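PDB 2HJN: DBF2 kinase activator protein MOB1 from Saccharomyces cerevisiae, which binds and activates the DBF2 protein kinase, allowing its phosphorylation by CDC15 in late anaphase as part of the mitotic exit network. Local coordinates for residues P28-P33 / F86-N91; C138-C143 / R175-V180; S151-K156 / R168-I173. All coordinates share one frame; numbering follows the deposited sequence.

Interaction 1: P28-P33 / F86-N91; sequences PSHQKP and FYNQIN
The flat side chains of H30 and N88 lie nearly parallel, their imidazole and amide planes only 10° apart although the two side chains cross at about a right angle. H30 CD2 sits 3.3 Å from N88 OD1, whereas H30 NE2 and N88 ND2, also close, have too poor an angle to bond; NE2 is instead bonded to E194 of the second subunit. The Y87 ring presents its edge to the loop: S29 O lies near the ring plane, and the phenol OH donates to it over 2.8 Å, in the plane of that carbonyl. R141 is a further partner of the same hydroxyl.

The N88 amide grips one residue at both backbone polar atoms. Its OD1 takes the N-H of Q31 on a lone pair at 2.9 Å, and its ND2 gives to a lone pair of Q31 O at 2.8 Å, almost straight at 174°. This double grip fixes the rotation of the amide. In this way an extended N-terminal segment is laid along helix 75-97 of the Mob fold, fastened by side chains of the helix to the backbone of the loop.

N91 makes the next attachment. Its CG is anti to the backbone N (chi1 -173°), and its OD1 accepts S29 N at 3.1 Å, the donor tilted out of the carbonyl plane, while also bonding Y26. P28 CA packs 3.3 Å from N91 OD1. S29 OG bonds Q144 of helix 132-147, Q31 NE2 bonds D148 just after it, and the backbone H30 N bonds E99 of the second subunit.

Interaction 2: C138-C143 / R175-V180; sequences CLMRWC and RRLFRV. With SO4 (sulfate ion), chain C.
L139 and R176 make the closest approach, with L139 CD1 lying 3.3 Å from the backbone R176 O and also against the R176 CB methylene. The second methyl, L139 CD2, meets L177 CD2 at 3.8 Å, and the leucine fork also touches V180 CG2. L177 CD2 is a shared point: M140 SE, the selenium of a selenomethionine, lies 3.7 Å from L177 CD2. C143 SG closes on the same methyl.

At the outer margin the guanidinium of R176 lies flat over one face of the W142 indole, a cation-pi stack with CZ 4.3 Å from the centroid of the six-membered ring and the planes 25° apart. NH1 is the atom over the face, displaced toward the rim. The R176 chain is extended from CG to NE, which carries NE outward, beside the tryptophan ring.

The pairing belongs to the helical bundle at the core of the Mob fold: helices 132-147 and 165-187 run roughly antiparallel, their local axes 10.6 Å apart at an angle of 144°. I90 and Y94 of helix 75-97 pack on V180, and I90 also on L177.

Further out, a sulfate, probably from the crystallisation liquor, sits among three arginines. R179 holds it with two nearly straight bonds, NH1 to O4 at 2.9 Å and NH2 to O2 at 3.1 Å; R175 NE and R176 NE add weak bonds. The cluster is consistent with the phosphopeptide-binding basic pocket of related MOB1 proteins.

Interaction 3: S151-K156 / R168-I173; sequences SLFPSK and RVIQPI
F153 and I173 reach toward each other tip to tip, I173 CD1 standing 4.0 Å from F153 CZ at the edge of the ring and near its plane. V169 comes differently: its side chain slides past F153 in the opposite direction, and CG1 approaches F153 CE1 obliquely at 3.5 Å. I170 crosses the phenylalanine at about a right angle, its CD1 4.1 Å from F153 CZ. The valine straddles the pair L152 and F153, because its other methyl, CG2, meets L152 CD2 at 3.9 Å.

The contact is purely apolar and buries 181 Å². It folds the loop that follows helix 132-147 back onto the early turns of helix 165-187, where a wider pi-type turn at 168-170 is followed by a kink at P172, whose nitrogen has no hydrogen to give. With F153 CG anti to the carbonyl carbon (chi1 -78°), the ring leads off toward helix 165-187, where its CE1 and CZ do the touching; it also meets F147 and F165 edge-to-face. An alanine at F153 would probably open a gap between the loop and V169, I170 and I173, and take from F147 and F165 an edge-to-face neighbour. A80 of helix 75-97 and F34 of the N-terminal loop also touch this ring.

In the fold
Along the chain interaction 1 closes before interaction 2 opens, and interaction 3 is nested within the loop that interaction 2 closes. Interactions 2 and 3 share helix 165-187; their centres are 14 Å apart and they touch where W142 and C143 pack on I173. Interactions 1 and 2, 11 Å apart at their centres, meet through I90 on V180, M140 against Y87 and N91, and a probable hydrogen bond between Y87 OH and R141 NH2, joining helices 75-97, 132-147 and 165-187. Interactions 1 and 3 do not touch, their nearest atoms being about 5 Å apart. Interaction 2 thus forms the central helix packing, flanked by an N-terminal segment at the dimer contact and by the inter-helix loop.

Interaction 1: P28-P33 / F86-N91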
# COMPACT_ATOMS: atom_id res chain seq x y z
N PRO A 28 4.33 3.43 -9.41
CA PRO A 28 3.67 2.12 -9.46
C PRO A 28 2.83 1.91 -10.72
O PRO A 28 2.39 2.87 -11.34
CB PRO A 28 2.83 2.10 -8.15
CG PRO A 28 3.50 3.20 -7.23
CD PRO A 28 3.84 4.26 -8.29
N SER A 29 2.69 0.66 -11.15
CA SER A 29 1.79 0.22 -12.19
C SER A 29 1.33 -1.21 -11.86
O SER A 29 2.14 -2.13 -11.77
CB SER A 29 2.44 0.20 -13.59
OG SER A 29 1.51 -0.26 -14.60
N HIS A 30 0.04 -1.40 -11.67
CA HIS A 30 -0.56 -2.70 -11.48
C HIS A 30 -0.62 -3.46 -12.82
O HIS A 30 -0.91 -2.88 -13.89
CB HIS A 30 -1.99 -2.47 -10.92
CG HIS A 30 -2.70 -3.73 -10.52
ND1 HIS A 30 -3.76 -4.24 -11.25
CD2 HIS A 30 -2.54 -4.56 -9.46
CE1 HIS A 30 -4.19 -5.34 -10.66
NE2 HIS A 30 -3.47 -5.56 -9.58
N GLN A 31 -0.42 -4.77 -12.75
CA GLN A 31 -0.49 -5.69 -13.88
C GLN A 31 -1.80 -6.49 -13.85
O GLN A 31 -2.16 -7.08 -12.84
CB GLN A 31 0.69 -6.67 -13.89
CG GLN A 31 0.75 -7.62 -15.11
CD GLN A 31 1.07 -6.95 -16.40
OE1 GLN A 31 1.68 -5.86 -16.44
NE2 GLN A 31 0.64 -7.57 -17.50
N LYS A 32 -2.51 -6.48 -14.96
CA LYS A 32 -3.72 -7.30 -15.05
C LYS A 32 -3.43 -8.81 -14.82
O LYS A 32 -2.39 -9.34 -15.28
CB LYS A 32 -4.47 -7.03 -16.38
CG LYS A 32 -3.82 -7.63 -17.60
CD LYS A 32 -4.88 -8.18 -18.56
CE LYS A 32 -4.26 -9.16 -19.53
NZ LYS A 32 -5.30 -9.67 -20.50
N PRO A 33 -4.30 -9.50 -14.09
CA PRO A 33 -4.01 -10.90 -13.78
C PRO A 33 -3.83 -11.76 -15.04
O PRO A 33 -4.41 -11.48 -16.09
CB PRO A 33 -5.23 -11.35 -12.96
CG PRO A 33 -6.35 -10.35 -13.39
CD PRO A 33 -5.61 -9.06 -13.54
N PHE A 86 2.95 -12.08 -7.68
CA PHE A 86 4.07 -11.61 -6.85
C PHE A 86 4.57 -10.21 -7.22
O PHE A 86 4.93 -9.38 -6.36
CB PHE A 86 5.23 -12.60 -6.89
CG PHE A 86 4.94 -13.90 -6.16
CD1 PHE A 86 4.18 -13.91 -5.01
CD2 PHE A 86 5.43 -15.10 -6.65
CE1 PHE A 86 3.89 -15.12 -4.35
CE2 PHE A 86 5.15 -16.33 -5.99
CZ PHE A 86 4.37 -16.34 -4.85
N TYR A 87 4.55 -9.96 -8.52
CA TYR A 87 4.88 -8.63 -9.06
C TYR A 87 3.90 -7.61 -8.45
O TYR A 87 4.28 -6.51 -8.02
CB TYR A 87 4.75 -8.63 -10.60
CG TYR A 87 4.65 -7.20 -11.14
CD1 TYR A 87 5.80 -6.54 -11.55
CD2 TYR A 87 3.42 -6.51 -11.17
CE1 TYR A 87 5.76 -5.24 -12.03
CE2 TYR A 87 3.37 -5.18 -11.62
CZ TYR A 87 4.56 -4.56 -12.04
OH TYR A 87 4.64 -3.26 -12.45
N ASN A 88 2.63 -7.97 -8.41
CA ASN A 88 1.63 -7.02 -7.92
C ASN A 88 1.75 -6.73 -6.40
O ASN A 88 1.54 -5.59 -5.97
CB ASN A 88 0.17 -7.49 -8.30
CG ASN A 88 -0.27 -7.10 -9.73
OD1 ASN A 88 0.22 -6.16 -10.33
ND2 ASN A 88 -1.28 -7.82 -10.25
N GLN A 89 2.10 -7.73 -5.59
CA GLN A 89 2.39 -7.51 -4.16
C GLN A 89 3.62 -6.58 -3.97
O GLN A 89 3.63 -5.68 -3.09
CB GLN A 89 2.58 -8.87 -3.42
CG GLN A 89 1.26 -9.73 -3.44
CD GLN A 89 1.43 -11.11 -2.88
OE1 GLN A 89 2.31 -11.34 -2.05
NE2 GLN A 89 0.58 -12.07 -3.34
N ILE A 90 4.64 -6.75 -4.81
CA ILE A 90 5.92 -5.95 -4.67
C ILE A 90 5.65 -4.50 -5.15
O ILE A 90 6.05 -3.54 -4.51
CB ILE A 90 7.07 -6.60 -5.47
CG1 ILE A 90 7.56 -7.87 -4.78
CG2 ILE A 90 8.25 -5.63 -5.60
CD1 ILE A 90 8.38 -8.81 -5.78
N ASN A 91 4.89 -4.37 -6.23
CA ASN A 91 4.36 -3.09 -6.68
C ASN A 91 3.58 -2.33 -5.58
O ASN A 91 3.83 -1.13 -5.36
CB ASN A 91 3.45 -3.26 -7.93
CG ASN A 91 3.03 -1.94 -8.51
OD1 ASN A 91 3.89 -1.15 -8.98
ND2 ASN A 91 1.72 -1.65 -8.48

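Interaction 2: C138-C143 / R175-V180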
# COMPACT_ATOMS: atom_id res chain seq x y z
N CYS A 138 13.14 0.54 -13.75
CA CYS A 138 13.57 -0.22 -14.94
C CYS A 138 13.19 -1.70 -14.83
O CYS A 138 12.71 -2.31 -15.81
CB CYS A 138 15.11 -0.11 -15.06
SG CYS A 138 15.72 1.53 -15.64
N LEU A 139 13.46 -2.31 -13.67
CA LEU A 139 13.19 -3.71 -13.45
C LEU A 139 11.71 -4.01 -13.55
O LEU A 139 11.34 -4.97 -14.22
CB LEU A 139 13.70 -4.23 -12.09
CG LEU A 139 13.45 -5.66 -11.59
CD1 LEU A 139 14.43 -6.00 -10.45
CD2 LEU A 139 12.12 -5.87 -10.96
N MSE A 140 10.89 -3.24 -12.83
CA MSE A 140 9.42 -3.49 -12.81
C MSE A 140 8.81 -3.26 -14.19
O MSE A 140 7.98 -4.05 -14.61
CB MSE A 140 8.72 -2.60 -11.80
CG MSE A 140 9.18 -2.86 -10.36
SE MSE A 140 8.76 -4.69 -9.65
CE MSE A 140 7.04 -4.16 -8.91
N ARG A 141 9.19 -2.19 -14.88
CA ARG A 141 8.73 -1.96 -16.28
C ARG A 141 9.20 -3.09 -17.21
O ARG A 141 8.49 -3.45 -18.12
CB ARG A 141 9.21 -0.60 -16.86
CG ARG A 141 8.54 0.72 -16.29
CD ARG A 141 6.99 0.72 -16.12
NE ARG A 141 6.47 -0.06 -14.98
CZ ARG A 141 6.51 0.28 -13.70
NH1 ARG A 141 7.08 1.41 -13.28
NH2 ARG A 141 5.99 -0.53 -12.80
N TRP A 142 10.40 -3.61 -16.99
CA TRP A 142 10.87 -4.80 -17.75
C TRP A 142 9.98 -6.05 -17.49
O TRP A 142 9.64 -6.82 -18.42
CB TRP A 142 12.37 -5.10 -17.49
CG TRP A 142 12.85 -6.36 -18.17
CD1 TRP A 142 13.33 -6.50 -19.45
CD2 TRP A 142 12.85 -7.66 -17.60
NE1 TRP A 142 13.67 -7.82 -19.69
CE2 TRP A 142 13.37 -8.56 -18.58
CE3 TRP A 142 12.51 -8.15 -16.33
CZ2 TRP A 142 13.49 -9.92 -18.34
CZ3 TRP A 142 12.61 -9.55 -16.11
CH2 TRP A 142 13.13 -10.40 -17.09
N CYS A 143 9.59 -6.26 -16.22
CA CYS A 143 8.69 -7.38 -15.91
C CYS A 143 7.35 -7.27 -16.65
O CYS A 143 6.86 -8.27 -17.19
CB CYS A 143 8.46 -7.52 -14.39
SG CYS A 143 9.90 -8.05 -13.47
N ARG A 175 14.33 -14.19 -9.74
CA ARG A 175 15.64 -13.74 -9.24
C ARG A 175 15.71 -12.20 -9.11
O ARG A 175 16.21 -11.64 -8.10
CB ARG A 175 16.78 -14.22 -10.18
CG ARG A 175 17.26 -15.62 -9.98
CD ARG A 175 18.62 -15.86 -10.77
NE ARG A 175 18.69 -15.35 -12.16
CZ ARG A 175 18.45 -16.08 -13.26
NH1 ARG A 175 18.06 -17.35 -13.18
NH2 ARG A 175 18.57 -15.53 -14.45
N ARG A 176 15.23 -11.50 -10.12
CA ARG A 176 15.16 -10.02 -10.07
C ARG A 176 14.17 -9.43 -9.03
O ARG A 176 14.51 -8.49 -8.28
CB ARG A 176 14.93 -9.49 -11.47
CG ARG A 176 16.09 -9.94 -12.41
CD ARG A 176 15.90 -9.49 -13.85
NE ARG A 176 16.80 -10.17 -14.77
CZ ARG A 176 17.03 -9.79 -16.02
NH1 ARG A 176 16.43 -8.69 -16.53
NH2 ARG A 176 17.85 -10.51 -16.79
N LEU A 177 12.94 -9.96 -8.96
CA LEU A 177 11.98 -9.46 -7.98
C LEU A 177 12.50 -9.61 -6.55
O LEU A 177 12.26 -8.73 -5.70
CB LEU A 177 10.62 -10.17 -8.17
CG LEU A 177 9.84 -9.84 -9.45
CD1 LEU A 177 8.50 -10.63 -9.54
CD2 LEU A 177 9.59 -8.33 -9.65
N PHE A 178 13.23 -10.69 -6.27
CA PHE A 178 13.88 -10.87 -4.94
C PHE A 178 14.74 -9.69 -4.53
O PHE A 178 14.65 -9.28 -3.40
CB PHE A 178 14.69 -12.19 -4.80
CG PHE A 178 15.18 -12.46 -3.36
CD1 PHE A 178 14.51 -13.35 -2.53
CD2 PHE A 178 16.34 -11.83 -2.88
CE1 PHE A 178 14.94 -13.59 -1.22
CE2 PHE A 178 16.78 -12.03 -1.54
CZ PHE A 178 16.08 -12.91 -0.73
N ARG A 179 15.59 -9.17 -5.44
CA ARG A 179 16.43 -7.98 -5.17
C ARG A 179 15.61 -6.76 -4.68
O ARG A 179 16.15 -5.93 -3.95
CB ARG A 179 17.21 -7.57 -6.46
CG ARG A 179 18.22 -8.69 -6.91
CD ARG A 179 18.92 -8.54 -8.25
NE ARG A 179 19.57 -9.82 -8.50
CZ ARG A 179 19.81 -10.35 -9.69
NH1 ARG A 179 19.47 -9.70 -10.79
NH2 ARG A 179 20.41 -11.55 -9.78
N VAL A 180 14.35 -6.64 -5.12
CA VAL A 180 13.45 -5.54 -4.65
C VAL A 180 13.07 -5.77 -3.20
O VAL A 180 13.12 -4.84 -2.38
CB VAL A 180 12.18 -5.40 -5.53
CG1 VAL A 180 11.33 -4.20 -5.04
CG2 VAL A 180 12.57 -5.22 -7.05
S SO4 C . 20.08 -12.14 -13.79
O1 SO4 C . 19.01 -13.08 -14.09
O2 SO4 C . 20.79 -12.67 -12.61
O3 SO4 C . 20.94 -11.87 -14.93
O4 SO4 C . 19.62 -10.80 -13.44

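Interaction 3: S151-K156 / R168-I173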
# COMPACT_ATOMS: atom_id res chain seq x y z
N SER A 151 4.24 -14.00 -26.95
CA SER A 151 5.11 -15.16 -27.21
C SER A 151 5.72 -15.77 -25.93
O SER A 151 6.38 -16.83 -25.99
CB SER A 151 6.25 -14.77 -28.18
OG SER A 151 7.31 -14.08 -27.51
N LEU A 152 5.55 -15.08 -24.79
CA LEU A 152 6.10 -15.56 -23.54
C LEU A 152 4.96 -15.96 -22.64
O LEU A 152 4.91 -17.09 -22.16
CB LEU A 152 7.01 -14.50 -22.89
CG LEU A 152 8.31 -14.10 -23.64
CD1 LEU A 152 9.06 -13.00 -22.88
CD2 LEU A 152 9.28 -15.29 -23.98
N PHE A 153 4.01 -15.03 -22.47
CA PHE A 153 2.86 -15.17 -21.64
C PHE A 153 1.62 -15.11 -22.54
O PHE A 153 1.13 -14.02 -22.85
CB PHE A 153 2.85 -14.04 -20.58
CG PHE A 153 3.81 -14.26 -19.42
CD1 PHE A 153 5.15 -13.90 -19.51
CD2 PHE A 153 3.35 -14.77 -18.21
CE1 PHE A 153 6.05 -14.08 -18.41
CE2 PHE A 153 4.22 -14.95 -17.12
CZ PHE A 153 5.59 -14.62 -17.25
N PRO A 154 1.14 -16.27 -23.01
CA PRO A 154 0.01 -16.25 -23.95
C PRO A 154 -1.22 -15.54 -23.35
O PRO A 154 -1.61 -15.83 -22.21
CB PRO A 154 -0.25 -17.73 -24.24
CG PRO A 154 0.54 -18.49 -23.21
CD PRO A 154 1.61 -17.63 -22.73
N SER A 155 -1.78 -14.58 -24.07
CA SER A 155 -2.88 -13.78 -23.55
C SER A 155 -4.25 -14.28 -24.03
O SER A 155 -5.26 -13.58 -23.91
CB SER A 155 -2.70 -12.30 -23.92
OG SER A 155 -3.14 -12.06 -25.25
N LYS A 156 -4.27 -15.50 -24.56
CA LYS A 156 -5.53 -16.15 -24.92
C LYS A 156 -5.49 -17.61 -24.48
O LYS A 156 -4.42 -18.13 -24.15
CB LYS A 156 -5.80 -16.01 -26.43
CG LYS A 156 -4.67 -16.47 -27.34
CD LYS A 156 -4.48 -15.56 -28.54
CE LYS A 156 -3.35 -16.06 -29.44
NZ LYS A 156 -3.73 -17.31 -30.18
N ARG A 168 13.83 -20.11 -18.60
CA ARG A 168 14.24 -18.96 -19.39
C ARG A 168 13.41 -17.70 -19.12
O ARG A 168 13.85 -16.59 -19.43
CB ARG A 168 14.14 -19.29 -20.85
N VAL A 169 12.20 -17.86 -18.61
CA VAL A 169 11.34 -16.68 -18.35
C VAL A 169 11.04 -16.50 -16.87
O VAL A 169 11.34 -15.44 -16.29
CB VAL A 169 10.00 -16.76 -19.12
CG1 VAL A 169 9.26 -15.39 -19.04
CG2 VAL A 169 10.22 -17.12 -20.62
N ILE A 170 10.47 -17.54 -16.26
CA ILE A 170 10.06 -17.49 -14.83
C ILE A 170 11.26 -17.25 -13.87
O ILE A 170 11.25 -16.30 -13.04
CB ILE A 170 9.19 -18.72 -14.43
CG1 ILE A 170 7.81 -18.75 -15.14
CG2 ILE A 170 9.01 -18.80 -12.90
CD1 ILE A 170 6.76 -17.63 -14.65
N GLN A 171 12.31 -18.05 -14.00
CA GLN A 171 13.46 -17.94 -13.07
C GLN A 171 14.21 -16.63 -13.01
O GLN A 171 14.52 -16.14 -11.91
CB GLN A 171 14.44 -19.13 -13.20
CG GLN A 171 14.02 -20.27 -12.32
CD GLN A 171 14.86 -21.51 -12.51
OE1 GLN A 171 15.77 -21.75 -11.72
NE2 GLN A 171 14.58 -22.29 -13.57
N PRO A 172 14.52 -16.04 -14.19
CA PRO A 172 15.10 -14.69 -14.24
C PRO A 172 14.18 -13.62 -13.58
O PRO A 172 14.67 -12.79 -12.81
CB PRO A 172 15.28 -14.45 -15.74
CG PRO A 172 15.43 -15.96 -16.34
CD PRO A 172 14.42 -16.67 -15.53
N ILE A 173 12.87 -13.69 -13.84
CA ILE A 173 11.92 -12.77 -13.22
C ILE A 173 11.90 -12.88 -11.68
O ILE A 173 11.96 -11.86 -11.00
CB ILE A 173 10.46 -12.94 -13.78
CG1 ILE A 173 10.35 -12.49 -15.25
CG2 ILE A 173 9.48 -12.05 -12.97
CD1 ILE A 173 8.99 -13.00 -15.94